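Local coordinates for protein (superoxide dismutase) (Sulfolobus acidocaldarius, PDB 1B06), which catalyses the dismutation of toxic superoxide radicals to hydrogen peroxide and molecular oxygen, using one bound iron ion per subunit, at residues A[33-44]-A[77-88]. Numbering follows the deposited sequence.
With FE (Fe (III) ion), chain G.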
# COMPACT_ATOMS: atom_id res chain seq x y z
N HIS A 33 -1.69 -25.46 2.95
CA HIS A 33 -2.42 -24.19 2.96
C HIS A 33 -3.12 -24.02 4.30
O HIS A 33 -3.14 -22.93 4.88
CB HIS A 33 -3.47 -24.19 1.84
CG HIS A 33 -4.00 -22.84 1.49
ND1 HIS A 33 -4.81 -22.62 0.40
CD2 HIS A 33 -3.81 -21.63 2.07
CE1 HIS A 33 -5.10 -21.33 0.32
NE2 HIS A 33 -4.50 -20.71 1.32
N TYR A 34 -3.68 -25.12 4.80
CA TYR A 34 -4.40 -25.13 6.06
C TYR A 34 -3.48 -25.32 7.27
O TYR A 34 -3.45 -24.49 8.17
CB TYR A 34 -5.47 -26.24 6.03
CG TYR A 34 -6.15 -26.47 7.35
CD1 TYR A 34 -7.03 -25.53 7.88
CD2 TYR A 34 -5.89 -27.62 8.10
CE1 TYR A 34 -7.64 -25.72 9.11
CE2 TYR A 34 -6.49 -27.82 9.33
CZ TYR A 34 -7.36 -26.87 9.84
OH TYR A 34 -7.93 -27.05 11.08
N ASN A 35 -2.72 -26.41 7.29
CA ASN A 35 -1.82 -26.69 8.40
C ASN A 35 -0.58 -25.82 8.44
O ASN A 35 0.05 -25.67 9.49
CB ASN A 35 -1.41 -28.16 8.39
CG ASN A 35 -2.55 -29.08 8.72
OD1 ASN A 35 -3.16 -28.98 9.79
ND2 ASN A 35 -2.85 -29.99 7.80
N GLY A 36 -0.22 -25.25 7.30
CA GLY A 36 0.96 -24.41 7.25
C GLY A 36 0.66 -22.93 7.35
O GLY A 36 0.91 -22.30 8.37
N HIS A 37 0.09 -22.38 6.28
CA HIS A 37 -0.23 -20.96 6.22
C HIS A 37 -1.27 -20.47 7.23
O HIS A 37 -0.98 -19.59 8.03
CB HIS A 37 -0.66 -20.60 4.79
CG HIS A 37 0.39 -20.88 3.76
ND1 HIS A 37 1.42 -20.00 3.50
CD2 HIS A 37 0.58 -21.94 2.94
CE1 HIS A 37 2.21 -20.52 2.57
NE2 HIS A 37 1.72 -21.69 2.21
N HIS A 38 -2.48 -21.02 7.20
CA HIS A 38 -3.51 -20.57 8.12
C HIS A 38 -3.07 -20.66 9.58
O HIS A 38 -3.21 -19.71 10.34
CB HIS A 38 -4.80 -21.36 7.91
CG HIS A 38 -6.00 -20.74 8.56
ND1 HIS A 38 -7.28 -21.20 8.34
CD2 HIS A 38 -6.11 -19.73 9.45
CE1 HIS A 38 -8.13 -20.49 9.07
NE2 HIS A 38 -7.45 -19.59 9.75
N LYS A 39 -2.54 -21.81 9.97
CA LYS A 39 -2.08 -21.99 11.35
C LYS A 39 -1.06 -20.91 11.70
O LYS A 39 -1.05 -20.39 12.81
CB LYS A 39 -1.44 -23.36 11.51
CG LYS A 39 -0.82 -23.60 12.88
CD LYS A 39 -1.48 -24.77 13.58
CE LYS A 39 -0.59 -26.02 13.59
NZ LYS A 39 0.55 -25.95 12.63
N GLY A 40 -0.20 -20.59 10.75
CA GLY A 40 0.82 -19.58 10.98
C GLY A 40 0.26 -18.20 11.25
O GLY A 40 0.85 -17.43 12.01
N TYR A 41 -0.86 -17.87 10.62
CA TYR A 41 -1.46 -16.55 10.80
C TYR A 41 -2.06 -16.44 12.19
O TYR A 41 -2.04 -15.38 12.80
CB TYR A 41 -2.55 -16.30 9.74
CG TYR A 41 -2.03 -16.20 8.32
CD1 TYR A 41 -0.94 -15.38 7.99
CD2 TYR A 41 -2.62 -16.94 7.29
CE1 TYR A 41 -0.46 -15.30 6.68
CE2 TYR A 41 -2.15 -16.87 5.97
CZ TYR A 41 -1.07 -16.05 5.68
OH TYR A 41 -0.60 -16.00 4.39
N VAL A 42 -2.59 -17.55 12.70
CA VAL A 42 -3.18 -17.57 14.03
C VAL A 42 -2.06 -17.42 15.05
O VAL A 42 -2.19 -16.67 16.02
CB VAL A 42 -3.94 -18.88 14.28
CG1 VAL A 42 -4.34 -18.98 15.75
CG2 VAL A 42 -5.16 -18.95 13.39
N ASN A 43 -0.96 -18.14 14.84
CA ASN A 43 0.17 -18.07 15.75
C ASN A 43 0.79 -16.68 15.71
O ASN A 43 1.13 -16.12 16.75
CB ASN A 43 1.24 -19.11 15.37
CG ASN A 43 0.86 -20.53 15.77
OD1 ASN A 43 1.39 -21.49 15.23
ND2 ASN A 43 -0.07 -20.65 16.72
N GLY A 44 0.93 -16.12 14.51
CA GLY A 44 1.50 -14.79 14.37
C GLY A 44 0.67 -13.73 15.06
O GLY A 44 1.19 -12.83 15.72
N ASN A 77 -1.74 -10.50 9.96
CA ASN A 77 -2.10 -11.79 10.54
C ASN A 77 -3.58 -12.01 10.85
O ASN A 77 -4.12 -13.07 10.55
CB ASN A 77 -1.27 -12.04 11.79
CG ASN A 77 0.16 -12.43 11.46
OD1 ASN A 77 0.40 -13.47 10.85
ND2 ASN A 77 1.11 -11.60 11.86
N ILE A 78 -4.24 -11.03 11.45
CA ILE A 78 -5.65 -11.20 11.79
C ILE A 78 -6.50 -11.37 10.53
O ILE A 78 -7.42 -12.19 10.50
CB ILE A 78 -6.18 -10.01 12.62
CG1 ILE A 78 -5.39 -9.91 13.93
CG2 ILE A 78 -7.66 -10.21 12.93
CD1 ILE A 78 -5.90 -8.85 14.90
N ASN A 79 -6.20 -10.58 9.50
CA ASN A 79 -6.93 -10.67 8.25
C ASN A 79 -6.60 -12.01 7.59
O ASN A 79 -7.47 -12.67 7.02
CB ASN A 79 -6.56 -9.51 7.31
CG ASN A 79 -7.47 -8.30 7.49
OD1 ASN A 79 -8.69 -8.41 7.37
ND2 ASN A 79 -6.87 -7.14 7.76
N GLY A 80 -5.33 -12.42 7.67
CA GLY A 80 -4.93 -13.68 7.08
C GLY A 80 -5.74 -14.83 7.65
O GLY A 80 -6.17 -15.73 6.93
N HIS A 81 -5.96 -14.79 8.96
CA HIS A 81 -6.73 -15.82 9.65
C HIS A 81 -8.22 -15.76 9.29
O HIS A 81 -8.80 -16.74 8.81
CB HIS A 81 -6.52 -15.67 11.17
CG HIS A 81 -7.67 -16.15 12.00
ND1 HIS A 81 -8.12 -17.45 11.97
CD2 HIS A 81 -8.45 -15.50 12.90
CE1 HIS A 81 -9.13 -17.58 12.81
NE2 HIS A 81 -9.35 -16.41 13.38
N LYS A 82 -8.84 -14.60 9.50
CA LYS A 82 -10.26 -14.43 9.22
C LYS A 82 -10.66 -14.73 7.79
O LYS A 82 -11.69 -15.37 7.55
CB LYS A 82 -10.68 -13.01 9.59
CG LYS A 82 -10.46 -12.67 11.07
CD LYS A 82 -11.21 -11.40 11.48
CE LYS A 82 -11.24 -11.26 12.99
NZ LYS A 82 -12.46 -11.89 13.59
N LEU A 83 -9.85 -14.29 6.83
CA LEU A 83 -10.16 -14.52 5.43
C LEU A 83 -10.06 -15.99 5.04
O LEU A 83 -10.84 -16.48 4.23
CB LEU A 83 -9.25 -13.68 4.54
CG LEU A 83 -9.47 -12.16 4.58
CD1 LEU A 83 -8.59 -11.50 3.54
CD2 LEU A 83 -10.94 -11.83 4.33
N HIS A 84 -9.09 -16.70 5.62
CA HIS A 84 -8.93 -18.11 5.33
C HIS A 84 -10.09 -18.89 5.94
O HIS A 84 -10.55 -19.88 5.37
CB HIS A 84 -7.60 -18.62 5.87
CG HIS A 84 -6.45 -18.40 4.93
ND1 HIS A 84 -5.72 -17.24 4.93
CD2 HIS A 84 -5.97 -19.15 3.92
CE1 HIS A 84 -4.83 -17.28 3.95
NE2 HIS A 84 -4.96 -18.44 3.32
N ALA A 85 -10.55 -18.44 7.09
CA ALA A 85 -11.66 -19.08 7.78
C ALA A 85 -12.92 -19.02 6.92
O ALA A 85 -13.70 -19.97 6.87
CB ALA A 85 -11.90 -18.42 9.12
N ILE A 86 -13.13 -17.90 6.24
CA ILE A 86 -14.29 -17.76 5.37
C ILE A 86 -14.10 -18.63 4.12
O ILE A 86 -15.01 -19.32 3.68
CB ILE A 86 -14.49 -16.30 4.93
CG1 ILE A 86 -14.82 -15.43 6.14
CG2 ILE A 86 -15.61 -16.21 3.90
CD1 ILE A 86 -14.59 -13.94 5.90
N TYR A 87 -12.89 -18.57 3.57
CA TYR A 87 -12.51 -19.31 2.37
C TYR A 87 -12.83 -20.80 2.45
O TYR A 87 -13.45 -21.36 1.54
CB TYR A 87 -11.01 -19.09 2.12
CG TYR A 87 -10.43 -19.77 0.90
CD1 TYR A 87 -10.97 -19.56 -0.37
CD2 TYR A 87 -9.30 -20.57 1.01
CE1 TYR A 87 -10.38 -20.14 -1.51
CE2 TYR A 87 -8.70 -21.15 -0.11
CZ TYR A 87 -9.25 -20.93 -1.37
OH TYR A 87 -8.65 -21.50 -2.47
N TRP A 88 -12.43 -21.46 3.54
CA TRP A 88 -12.69 -22.89 3.71
C TRP A 88 -14.18 -23.19 3.70
O TRP A 88 -14.61 -24.16 3.09
CB TRP A 88 -12.10 -23.41 5.03
CG TRP A 88 -10.64 -23.13 5.23
CD1 TRP A 88 -10.05 -22.66 6.37
CD2 TRP A 88 -9.57 -23.31 4.29
NE1 TRP A 88 -8.70 -22.53 6.20
CE2 TRP A 88 -8.37 -22.93 4.93
CE3 TRP A 88 -9.51 -23.76 2.96
CZ2 TRP A 88 -7.12 -22.98 4.29
CZ3 TRP A 88 -8.27 -23.81 2.33
CH2 TRP A 88 -7.09 -23.42 3.00
FE FE G . -4.07 -18.52 1.32
O HOH W 1 -5.93 -23.13 -2.05
O HOH W 2 -3.81 -16.46 1.35
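Trp-88 donates from NE1 to ND1 of His-38 at 2.9 Å, a nearly straight bond (161° at the hydrogen) that lies in the indole plane but is tilted from the imidazole plane of His-38. It joins helix segments 33-44 and 77-88, which cross with 136° between their directions. With CG anti to the backbone N (chi1 -166°), the His-38 ring reaches into a hole formed by His-81, His-84, Ala-85 and Trp-88; CB of His-84 sits over the centre of its face, and NE2 of His-38 shares a hydrogen bond with ND1 of His-81, 3.2 Å away, in which either could donate. The imidazole is thus held at both nitrogens, while NE2 of His-81 is hydrogen-bonded to Glu-143 of a second subunit. The Tyr-41 ring lies with one face over CA of Gly-80, where the lack of a side chain admits it, and its OH is hydrogen-bonded to NE2 of His-155. The far rim of Trp-88 points edge-to-face at His-33, CH2 of Trp-88 lying 3.5 Å from CG of His-33. A leucine in place of Trp-88 would probably leave ND1 of His-38 without its donor and the face of His-33 less supported. His-33 and His-84 each bind iron through NE2 at 2.2 Å, and Asp-170, His-174 and a water complete the site. The contact lies within the alpha-hairpin domain of iron/manganese superoxide dismutases, where helices 27-57 and 67-89 each supply one histidine ligand.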